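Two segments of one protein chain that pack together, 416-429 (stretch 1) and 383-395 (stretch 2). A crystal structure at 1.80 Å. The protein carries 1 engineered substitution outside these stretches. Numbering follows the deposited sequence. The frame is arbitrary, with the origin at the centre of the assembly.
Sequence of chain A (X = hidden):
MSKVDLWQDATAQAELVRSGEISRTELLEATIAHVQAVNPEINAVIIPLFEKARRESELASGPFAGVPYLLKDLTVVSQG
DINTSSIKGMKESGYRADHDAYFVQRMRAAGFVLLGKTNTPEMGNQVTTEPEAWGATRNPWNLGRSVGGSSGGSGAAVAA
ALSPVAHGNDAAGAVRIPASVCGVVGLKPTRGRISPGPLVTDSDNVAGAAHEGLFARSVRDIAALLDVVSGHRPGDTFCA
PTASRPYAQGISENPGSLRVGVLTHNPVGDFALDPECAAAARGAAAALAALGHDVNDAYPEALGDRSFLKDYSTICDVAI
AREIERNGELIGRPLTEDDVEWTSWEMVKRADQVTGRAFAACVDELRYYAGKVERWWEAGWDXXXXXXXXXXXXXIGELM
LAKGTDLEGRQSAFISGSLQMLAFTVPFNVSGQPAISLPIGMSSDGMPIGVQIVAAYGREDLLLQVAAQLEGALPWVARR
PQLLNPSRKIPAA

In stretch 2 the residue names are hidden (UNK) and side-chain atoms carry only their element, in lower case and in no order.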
ATOM      1  N   SER A 416      -9.007   2.737 -18.680  1.00 37.69           N
ATOM      2  CA  SER A 416      -9.619   1.414 -18.803  1.00 38.89           C
ATOM      3  C   SER A 416      -9.253   0.334 -17.779  1.00 38.41           C
ATOM      4  O   SER A 416      -9.743   0.342 -16.643  1.00 38.71           O
ATOM      5  CB  SER A 416      -9.361   0.867 -20.212  1.00 44.71           C
ATOM      6  OG  SER A 416      -7.969   0.731 -20.463  1.00 51.47           O
ATOM      7  N   GLY A 417      -8.407  -0.601 -18.210  1.00 35.09           N
ATOM      8  CA  GLY A 417      -7.987  -1.714 -17.375  1.00 32.96           C
ATOM      9  C   GLY A 417      -7.336  -1.377 -16.049  1.00 32.57           C
ATOM     10  O   GLY A 417      -7.496  -2.117 -15.083  1.00 29.19           O
ATOM     11  N   SER A 418      -6.587  -0.279 -16.002  1.00 29.81           N
ATOM     12  CA  SER A 418      -5.936   0.135 -14.766  1.00 28.10           C
ATOM     13  C   SER A 418      -6.924   0.905 -13.901  1.00 26.48           C
ATOM     14  O   SER A 418      -6.905   0.793 -12.676  1.00 26.91           O
ATOM     15  CB  SER A 418      -4.717   1.024 -15.058  1.00 29.74           C
ATOM     16  OG  SER A 418      -3.656   0.287 -15.639  1.00 30.15           O
ATOM     17  N   LEU A 419      -7.789   1.692 -14.537  1.00 24.62           N
ATOM     18  CA  LEU A 419      -8.769   2.468 -13.791  1.00 22.68           C
ATOM     19  C   LEU A 419      -9.572   1.583 -12.838  1.00 26.55           C
ATOM     20  O   LEU A 419      -9.793   1.950 -11.684  1.00 24.94           O
ATOM     21  CB  LEU A 419      -9.718   3.200 -14.748  1.00 26.63           C
ATOM     22  CG  LEU A 419     -10.872   3.988 -14.112  1.00 28.53           C
ATOM     23  CD1 LEU A 419     -10.327   5.019 -13.139  1.00 24.10           C
ATOM     24  CD2 LEU A 419     -11.704   4.663 -15.199  1.00 31.12           C
ATOM     25  N   GLN A 420      -9.989   0.407 -13.305  1.00 24.69           N
ATOM     26  CA  GLN A 420     -10.782  -0.482 -12.460  1.00 25.80           C
ATOM     27  C   GLN A 420     -10.045  -1.027 -11.238  1.00 24.68           C
ATOM     28  O   GLN A 420     -10.676  -1.490 -10.289  1.00 26.43           O
ATOM     29  CB  GLN A 420     -11.360  -1.639 -13.275  1.00 27.63           C
ATOM     30  CG  GLN A 420     -12.489  -1.213 -14.198  1.00 29.50           C
ATOM     31  CD  GLN A 420     -13.393  -2.376 -14.592  1.00 46.01           C
ATOM     32  OE1 GLN A 420     -13.452  -2.770 -15.758  1.00 48.31           O
ATOM     33  NE2 GLN A 420     -14.107  -2.929 -13.611  1.00 39.93           N
ATOM     34  N   MET A 421      -8.720  -0.976 -11.255  1.00 23.77           N
ATOM     35  CA  MET A 421      -7.947  -1.450 -10.117  1.00 22.02           C
ATOM     36  C   MET A 421      -7.979  -0.420  -8.983  1.00 23.15           C
ATOM     37  O   MET A 421      -8.001  -0.782  -7.809  1.00 22.98           O
ATOM     38  CB  MET A 421      -6.488  -1.680 -10.512  1.00 24.56           C
ATOM     39  CG  MET A 421      -6.257  -2.734 -11.579  1.00 22.84           C
ATOM     40  SD  MET A 421      -6.759  -4.363 -11.053  1.00 28.77           S
ATOM     41  CE  MET A 421      -5.411  -4.789  -9.944  1.00 29.74           C
ATOM     42  N   LEU A 422      -7.993   0.862  -9.340  1.00 21.74           N
ATOM     43  CA  LEU A 422      -7.952   1.926  -8.335  1.00 21.97           C
ATOM     44  C   LEU A 422      -9.185   2.813  -8.144  1.00 22.61           C
ATOM     45  O   LEU A 422      -9.164   3.716  -7.306  1.00 21.80           O
ATOM     46  CB  LEU A 422      -6.727   2.817  -8.604  1.00 23.58           C
ATOM     47  CG  LEU A 422      -6.570   3.419 -10.009  1.00 22.73           C
ATOM     48  CD1 LEU A 422      -7.630   4.485 -10.246  1.00 24.13           C
ATOM     49  CD2 LEU A 422      -5.177   4.038 -10.161  1.00 26.48           C
ATOM     50  N   ALA A 423     -10.258   2.560  -8.888  1.00 22.88           N
ATOM     51  CA  ALA A 423     -11.456   3.396  -8.774  1.00 21.78           C
ATOM     52  C   ALA A 423     -12.076   3.455  -7.375  1.00 22.98           C
ATOM     53  O   ALA A 423     -12.602   4.494  -6.979  1.00 22.25           O
ATOM     54  CB  ALA A 423     -12.506   2.952  -9.793  1.00 22.60           C
ATOM     55  N   PHE A 424     -12.023   2.352  -6.633  1.00 22.30           N
ATOM     56  CA  PHE A 424     -12.593   2.321  -5.282  1.00 23.54           C
ATOM     57  C   PHE A 424     -11.583   2.646  -4.169  1.00 23.22           C
ATOM     58  O   PHE A 424     -11.944   2.675  -2.988  1.00 23.41           O
ATOM     59  CB  PHE A 424     -13.219   0.952  -5.002  1.00 21.75           C
ATOM     60  CG  PHE A 424     -14.587   0.757  -5.607  1.00 21.18           C
ATOM     61  CD1 PHE A 424     -15.049   1.586  -6.629  1.00 22.73           C
ATOM     62  CD2 PHE A 424     -15.400  -0.286  -5.177  1.00 23.94           C
ATOM     63  CE1 PHE A 424     -16.298   1.374  -7.216  1.00 25.09           C
ATOM     64  CE2 PHE A 424     -16.650  -0.506  -5.756  1.00 25.91           C
ATOM     65  CZ  PHE A 424     -17.099   0.326  -6.778  1.00 25.38           C
ATOM     66  N   THR A 425     -10.324   2.890  -4.527  1.00 21.76           N
ATOM     67  CA  THR A 425      -9.330   3.212  -3.508  1.00 21.39           C
ATOM     68  C   THR A 425      -8.889   4.674  -3.556  1.00 24.94           C
ATOM     69  O   THR A 425      -8.684   5.305  -2.518  1.00 21.81           O
ATOM     70  CB  THR A 425      -8.066   2.318  -3.627  1.00 25.50           C
ATOM     71  OG1 THR A 425      -7.644   2.260  -4.994  1.00 22.29           O
ATOM     72  CG2 THR A 425      -8.343   0.907  -3.112  1.00 20.59           C
ATOM     73  N   VAL A 426      -8.765   5.222  -4.760  1.00 22.42           N
ATOM     74  CA  VAL A 426      -8.299   6.597  -4.908  1.00 22.24           C
ATOM     75  C   VAL A 426      -9.126   7.696  -4.219  1.00 22.68           C
ATOM     76  O   VAL A 426      -8.567   8.699  -3.774  1.00 23.33           O
ATOM     77  CB  VAL A 426      -8.090   6.946  -6.414  1.00 24.03           C
ATOM     78  CG1 VAL A 426      -9.414   7.132  -7.109  1.00 26.81           C
ATOM     79  CG2 VAL A 426      -7.227   8.183  -6.542  1.00 24.78           C
ATOM     80  N   PRO A 427     -10.457   7.524  -4.098  1.00 22.13           N
ATOM     81  CA  PRO A 427     -11.203   8.597  -3.432  1.00 23.19           C
ATOM     82  C   PRO A 427     -10.711   8.875  -2.010  1.00 22.59           C
ATOM     83  O   PRO A 427     -10.781  10.004  -1.532  1.00 23.27           O
ATOM     84  CB  PRO A 427     -12.642   8.078  -3.436  1.00 24.38           C
ATOM     85  CG  PRO A 427     -12.686   7.146  -4.592  1.00 21.31           C
ATOM     86  CD  PRO A 427     -11.360   6.435  -4.506  1.00 21.63           C
ATOM     87  N   PHE A 428     -10.207   7.845  -1.339  1.00 21.13           N
ATOM     88  CA  PHE A 428      -9.753   8.001   0.035  1.00 21.09           C
ATOM     89  C   PHE A 428      -8.336   8.524   0.183  1.00 24.31           C
ATOM     90  O   PHE A 428      -7.920   8.893   1.281  1.00 24.26           O
ATOM     91  CB  PHE A 428     -10.001   6.684   0.764  1.00 20.72           C
ATOM     92  CG  PHE A 428     -11.411   6.209   0.589  1.00 22.42           C
ATOM     93  CD1 PHE A 428     -12.466   6.950   1.127  1.00 25.44           C
ATOM     94  CD2 PHE A 428     -11.705   5.155  -0.269  1.00 24.28           C
ATOM     95  CE1 PHE A 428     -13.787   6.659   0.802  1.00 20.21           C
ATOM     96  CE2 PHE A 428     -13.027   4.856  -0.602  1.00 20.89           C
ATOM     97  CZ  PHE A 428     -14.071   5.612  -0.067  1.00 24.29           C
ATOM     98  N   ASN A 429      -7.594   8.561  -0.922  1.00 23.21           N
ATOM     99  CA  ASN A 429      -6.265   9.154  -0.891  1.00 21.05           C
ATOM    100  C   ASN A 429      -6.570  10.646  -0.915  1.00 21.67           C
ATOM    101  O   ASN A 429      -5.874  11.444  -0.300  1.00 20.82           O
ATOM    102  CB  ASN A 429      -5.449   8.822  -2.145  1.00 20.85           C
ATOM    103  CG  ASN A 429      -4.968   7.403  -2.159  1.00 22.54           C
ATOM    104  OD1 ASN A 429      -5.627   6.521  -2.703  1.00 19.83           O
ATOM    105  ND2 ASN A 429      -3.815   7.165  -1.542  1.00 21.99           N
ATOM    106  N   UNK A 383     -18.798   3.803   9.151  1.00 25.28           N
ATOM    107  CA  UNK A 383     -17.962   3.026   8.234  1.00 21.72           C
ATOM    108  C   UNK A 383     -18.602   2.751   6.887  1.00 24.70           C
ATOM    109  O   UNK A 383     -19.825   2.622   6.774  1.00 23.74           O
ATOM    110  c   UNK A 383     -17.629   1.669   8.852  1.00 22.26           C
ATOM    111  c   UNK A 383     -16.935   0.099  10.652  1.00 30.91           C
ATOM    112  c   UNK A 383     -15.460   2.002  10.022  1.00 26.82           C
ATOM    113  c   UNK A 383     -16.888   1.549  10.184  1.00 25.74           C
ATOM    114  N   UNK A 384     -17.751   2.639   5.870  1.00 22.28           N
ATOM    115  CA  UNK A 384     -18.192   2.308   4.523  1.00 23.34           C
ATOM    116  C   UNK A 384     -17.502   0.988   4.208  1.00 23.63           C
ATOM    117  O   UNK A 384     -16.308   0.837   4.466  1.00 24.72           O
ATOM    118  c   UNK A 384     -17.738   3.365   3.504  1.00 21.99           C
ATOM    119  c   UNK A 384     -17.341   3.950   1.088  1.00 20.86           C
ATOM    120  c   UNK A 384     -19.582   3.146   1.831  1.00 24.79           C
ATOM    121  c   UNK A 384     -18.079   3.020   2.047  1.00 25.35           C
ATOM    122  N   UNK A 385     -18.265   0.029   3.694  1.00 23.75           N
ATOM    123  CA  UNK A 385     -17.736  -1.271   3.307  1.00 24.70           C
ATOM    124  C   UNK A 385     -17.889  -1.346   1.792  1.00 23.14           C
ATOM    125  O   UNK A 385     -18.973  -1.101   1.260  1.00 23.64           O
ATOM    126  c   UNK A 385     -18.791  -2.226   5.403  1.00 38.91           C
ATOM    127  c   UNK A 385     -17.535  -2.087   6.214  1.00 42.51           C
ATOM    128  c   UNK A 385     -18.551  -2.447   3.911  1.00 29.85           C
ATOM    129  c   UNK A 385     -17.806  -3.760   3.687  1.00 32.16           C
ATOM    130  N   UNK A 386     -16.805  -1.667   1.096  1.00 23.93           N
ATOM    131  CA  UNK A 386     -16.857  -1.784  -0.352  1.00 23.96           C
ATOM    132  C   UNK A 386     -15.684  -2.631  -0.821  1.00 23.57           C
ATOM    133  O   UNK A 386     -14.707  -2.802  -0.092  1.00 21.94           O
ATOM    134  c   UNK A 386     -15.587   1.601  -1.859  1.00 25.58           C
ATOM    135  c   UNK A 386     -16.796  -0.401  -1.010  1.00 24.84           C
ATOM    136  c   UNK A 386     -15.148   0.797   0.470  1.00 20.82           C
ATOM    137  c   UNK A 386     -15.474   0.380  -0.957  1.00 26.25           C
ATOM    138  N   UNK A 387     -15.776  -3.200  -2.036  1.00 21.29           N
ATOM    139  CA  UNK A 387     -14.667  -4.023  -2.538  1.00 21.83           C
ATOM    140  C   UNK A 387     -13.414  -3.161  -2.633  1.00 19.93           C
ATOM    141  O   UNK A 387     -13.515  -1.961  -2.867  1.00 23.05           O
ATOM    142  c   UNK A 387     -15.158  -4.466  -3.921  1.00 23.30           C
ATOM    143  c   UNK A 387     -16.900  -3.173  -2.985  1.00 22.87           C
ATOM    144  c   UNK A 387     -16.654  -4.413  -3.799  1.00 24.55           C
ATOM    145  N   UNK A 388     -12.237  -3.750  -2.445  1.00 19.69           N
ATOM    146  CA  UNK A 388     -11.017  -2.961  -2.550  1.00 21.28           C
ATOM    147  C   UNK A 388     -10.774  -2.660  -4.031  1.00 24.18           C
ATOM    148  O   UNK A 388     -10.482  -1.522  -4.393  1.00 21.38           O
ATOM    149  o   UNK A 388     -10.076  -4.043  -0.602  1.00 23.45           O
ATOM    150  c   UNK A 388      -9.805  -3.701  -1.962  1.00 23.27           C
ATOM    151  c   UNK A 388      -8.562  -2.807  -2.000  1.00 20.14           C
ATOM    152  N   UNK A 389     -10.895  -3.681  -4.879  1.00 23.60           N
ATOM    153  CA  UNK A 389     -10.719  -3.494  -6.323  1.00 23.45           C
ATOM    154  C   UNK A 389     -12.040  -3.815  -7.019  1.00 25.86           C
ATOM    155  O   UNK A 389     -12.912  -4.465  -6.432  1.00 28.00           O
ATOM    156  c   UNK A 389      -8.270  -4.005  -6.205  1.00 26.99           C
ATOM    157  c   UNK A 389      -9.890  -5.846  -6.706  1.00 28.60           C
ATOM    158  c   UNK A 389      -9.576  -4.369  -6.889  1.00 24.80           C
ATOM    159  N   UNK A 390     -12.197  -3.375  -8.265  1.00 25.03           N
ATOM    160  CA  UNK A 390     -13.462  -3.578  -8.972  1.00 22.66           C
ATOM    161  C   UNK A 390     -13.473  -4.599 -10.100  1.00 21.84           C
ATOM    162  O   UNK A 390     -14.496  -4.767 -10.771  1.00 23.35           O
ATOM    163  o   UNK A 390     -13.208  -1.925 -10.726  1.00 26.41           O
ATOM    164  c   UNK A 390     -13.971  -2.254  -9.556  1.00 23.44           C
ATOM    165  c   UNK A 390     -13.818  -1.132  -8.538  1.00 22.03           C
ATOM    166  N   UNK A 391     -12.352  -5.282 -10.301  1.00 22.07           N
ATOM    167  CA  UNK A 391     -12.230  -6.273 -11.365  1.00 22.99           C
ATOM    168  C   UNK A 391     -11.405  -7.474 -10.941  1.00 26.24           C
ATOM    169  O   UNK A 391     -10.755  -7.467  -9.895  1.00 23.00           O
ATOM    170  n   UNK A 391      -9.004  -6.083 -14.148  1.00 26.11           N
ATOM    171  n   UNK A 391      -8.141  -7.337 -15.874  1.00 35.47           N
ATOM    172  c   UNK A 391      -9.327  -4.829 -13.473  1.00 24.36           C
ATOM    173  c   UNK A 391     -11.546  -5.643 -12.575  1.00 23.86           C
ATOM    174  n   UNK A 391      -8.042  -5.043 -15.962  1.00 25.15           N
ATOM    175  c   UNK A 391      -8.395  -6.155 -15.328  1.00 35.57           C
ATOM    176  c   UNK A 391     -10.176  -5.064 -12.233  1.00 20.97           C
ATOM    177  N   UNK A 392     -11.427  -8.506 -11.779  1.00 28.06           N
ATOM    178  CA  UNK A 392     -10.648  -9.710 -11.540  1.00 25.34           C
ATOM    179  C   UNK A 392      -9.192  -9.288 -11.722  1.00 26.41           C
ATOM    180  O   UNK A 392      -8.914  -8.286 -12.375  1.00 28.63           O
ATOM    181  c   UNK A 392     -12.446 -11.321 -12.443  1.00 24.86           C
ATOM    182  c   UNK A 392     -11.017 -10.782 -12.569  1.00 28.19           C
ATOM    183  c   UNK A 392     -12.600 -12.302 -11.289  1.00 30.82           C
ATOM    184  n   UNK A 392     -13.640 -12.118 -10.484  1.00 29.37           N
ATOM    185  o   UNK A 392     -11.796 -13.220 -11.134  1.00 31.60           O
ATOM    186  N   UNK A 393      -8.264 -10.044 -11.150  1.00 25.16           N
ATOM    187  CA  UNK A 393      -6.852  -9.695 -11.257  1.00 24.61           C
ATOM    188  C   UNK A 393      -6.313  -9.888 -12.676  1.00 27.31           C
ATOM    189  O   UNK A 393      -6.496 -10.939 -13.287  1.00 26.09           O
ATOM    190  c   UNK A 393      -6.035 -10.511 -10.246  1.00 27.40           C
ATOM    191  c   UNK A 393      -4.539 -10.242 -10.397  1.00 26.59           C
ATOM    192  o   UNK A 393      -6.454 -10.149  -8.924  1.00 27.14           O
ATOM    193  N   UNK A 394      -5.661  -8.852 -13.224  1.00 26.63           N
ATOM    194  CA  UNK A 394      -5.097  -8.911 -14.576  1.00 28.61           C
ATOM    195  C   UNK A 394      -3.915  -9.867 -14.720  1.00 28.81           C
ATOM    196  O   UNK A 394      -3.221 -10.172 -13.752  1.00 26.09           O
ATOM    197  c   UNK A 394      -5.562  -7.490 -12.669  1.00 26.33           C
ATOM    198  c   UNK A 394      -4.447  -6.895 -13.483  1.00 32.05           C
ATOM    199  c   UNK A 394      -4.694  -7.460 -14.853  1.00 32.56           C
ATOM    200  N   UNK A 395      -3.694 -10.344 -15.940  1.00 30.25           N
ATOM    201  CA  UNK A 395      -2.569 -11.232 -16.200  1.00 32.56           C
ATOM    202  C   UNK A 395      -1.331 -10.356 -16.368  1.00 31.81           C
ATOM    203  O   UNK A 395      -1.442  -9.182 -16.732  1.00 32.96           O
ATOM    204  o   UNK A 395      -4.140 -13.178 -19.833  1.00 49.48           O
ATOM    205  c   UNK A 395      -4.000 -12.958 -17.460  1.00 32.82           C
ATOM    206  o   UNK A 395      -4.284 -15.012 -18.641  1.00 54.38           O
ATOM    207  c   UNK A 395      -4.150 -13.774 -18.735  1.00 50.72           C
ATOM    208  c   UNK A 395      -2.797 -12.036 -17.492  1.00 30.90           C
TER
HETATM  209  O   HOH W   1     -10.298   0.021  -6.432  1.00 24.51           O

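Position 383 carries four carbons forked at the second, the pattern of leucine; L383 lies buried and out of reach of stretch 1. Position 384 has the same four carbons and fork, but its CA-to-CB bond points toward stretch 1, and one terminal carbon meets the ring of F428. It is L384, whose CD2 lies 3.8 Å from F428 CZ. At 385 the four carbons fork at the first, one arm being two carbons long: I385, a beta-branched residue at home in a strand, out of reach here as the side chains alternate. Position 386, again four carbons forked at the second, has its CA-to-CB bond toward stretch 1 and a carbon against the F424 and F428 rings. It is L386, whose CD1 packs 3.8 Å from F424 CD2 and 4.3 Å from F428 CE2, so that one methyl serves both.

At 387 three carbons close a ring onto the backbone N, one beside F424: proline. P387 CD lies 3.9 Å from F424 CE2, while P387 O, 3.4 Å from F424 CD2 near the ring plane, finds no hydrogen-bonding partner. Position 388 has one carbon bearing an oxygen and a carbon, the latter by T425: threonine. The CA-to-CB bond of T388 points away, its hydroxyl satisfied elsewhere in the structure, but T388 CG2 comes within 3.9 Å of T425 CG2. Position 389 bears one carbon carrying two others, one near M421 O: V389, whose CG1 sits 3.6 Å from M421 O; the short side chain, set sideways, accompanies close backbones (V389 CA to M421 CA, 5.1 Å).

Position 390 has one carbon carrying an oxygen, which meets Q420, and a carbon over the F424 ring. It is T390, suited to both. T390 OG1 donates to Q420 O (2.6 Å) and accepts from Q420 NE2 (3.2 Å); T390 CG2 lies over the face of F424, 3.5 Å from the ring centroid, in a CH-pi contact.

Position 391 shows three carbons, one by M421 SD, a nitrogen, then a carbon with two more nitrogens, one at G417 O: arginine. Its aliphatic shaft puts R391 CD 3.6 Å from M421 SD, and R391 NH1 donates to G417 O at 3.1 Å. Position 392 has three carbons, the third carrying an oxygen and a nitrogen, an amide touching nothing here; the CA-to-CB bond of Q392 points away, its NE2 hydrogen-bonded elsewhere in the structure. At 393, one carbon with an oxygen and a carbon gives T393, its CA-to-CB bond also away. Three carbons ringed onto N, one by M421 SD, make 394 proline; apolar P394 CD suits the sulfur, 3.7 Å from M421 SD. Position 395, three carbons ending in two oxygens, is E395, its charge suiting an exposed site.

The contact joins an aromatic and aliphatic cluster to a polar clasp. Q420 O also accepts from T390 N (3.2 Å), pinning loop to helix. Water 1 donates to T388 O (2.6 Å) and M421 O (2.8 Å) and accepts from F424 N (2.9 Å), bridging the backbones.

Stretch 2, residues 383-395: LLILPTVTRQTPE
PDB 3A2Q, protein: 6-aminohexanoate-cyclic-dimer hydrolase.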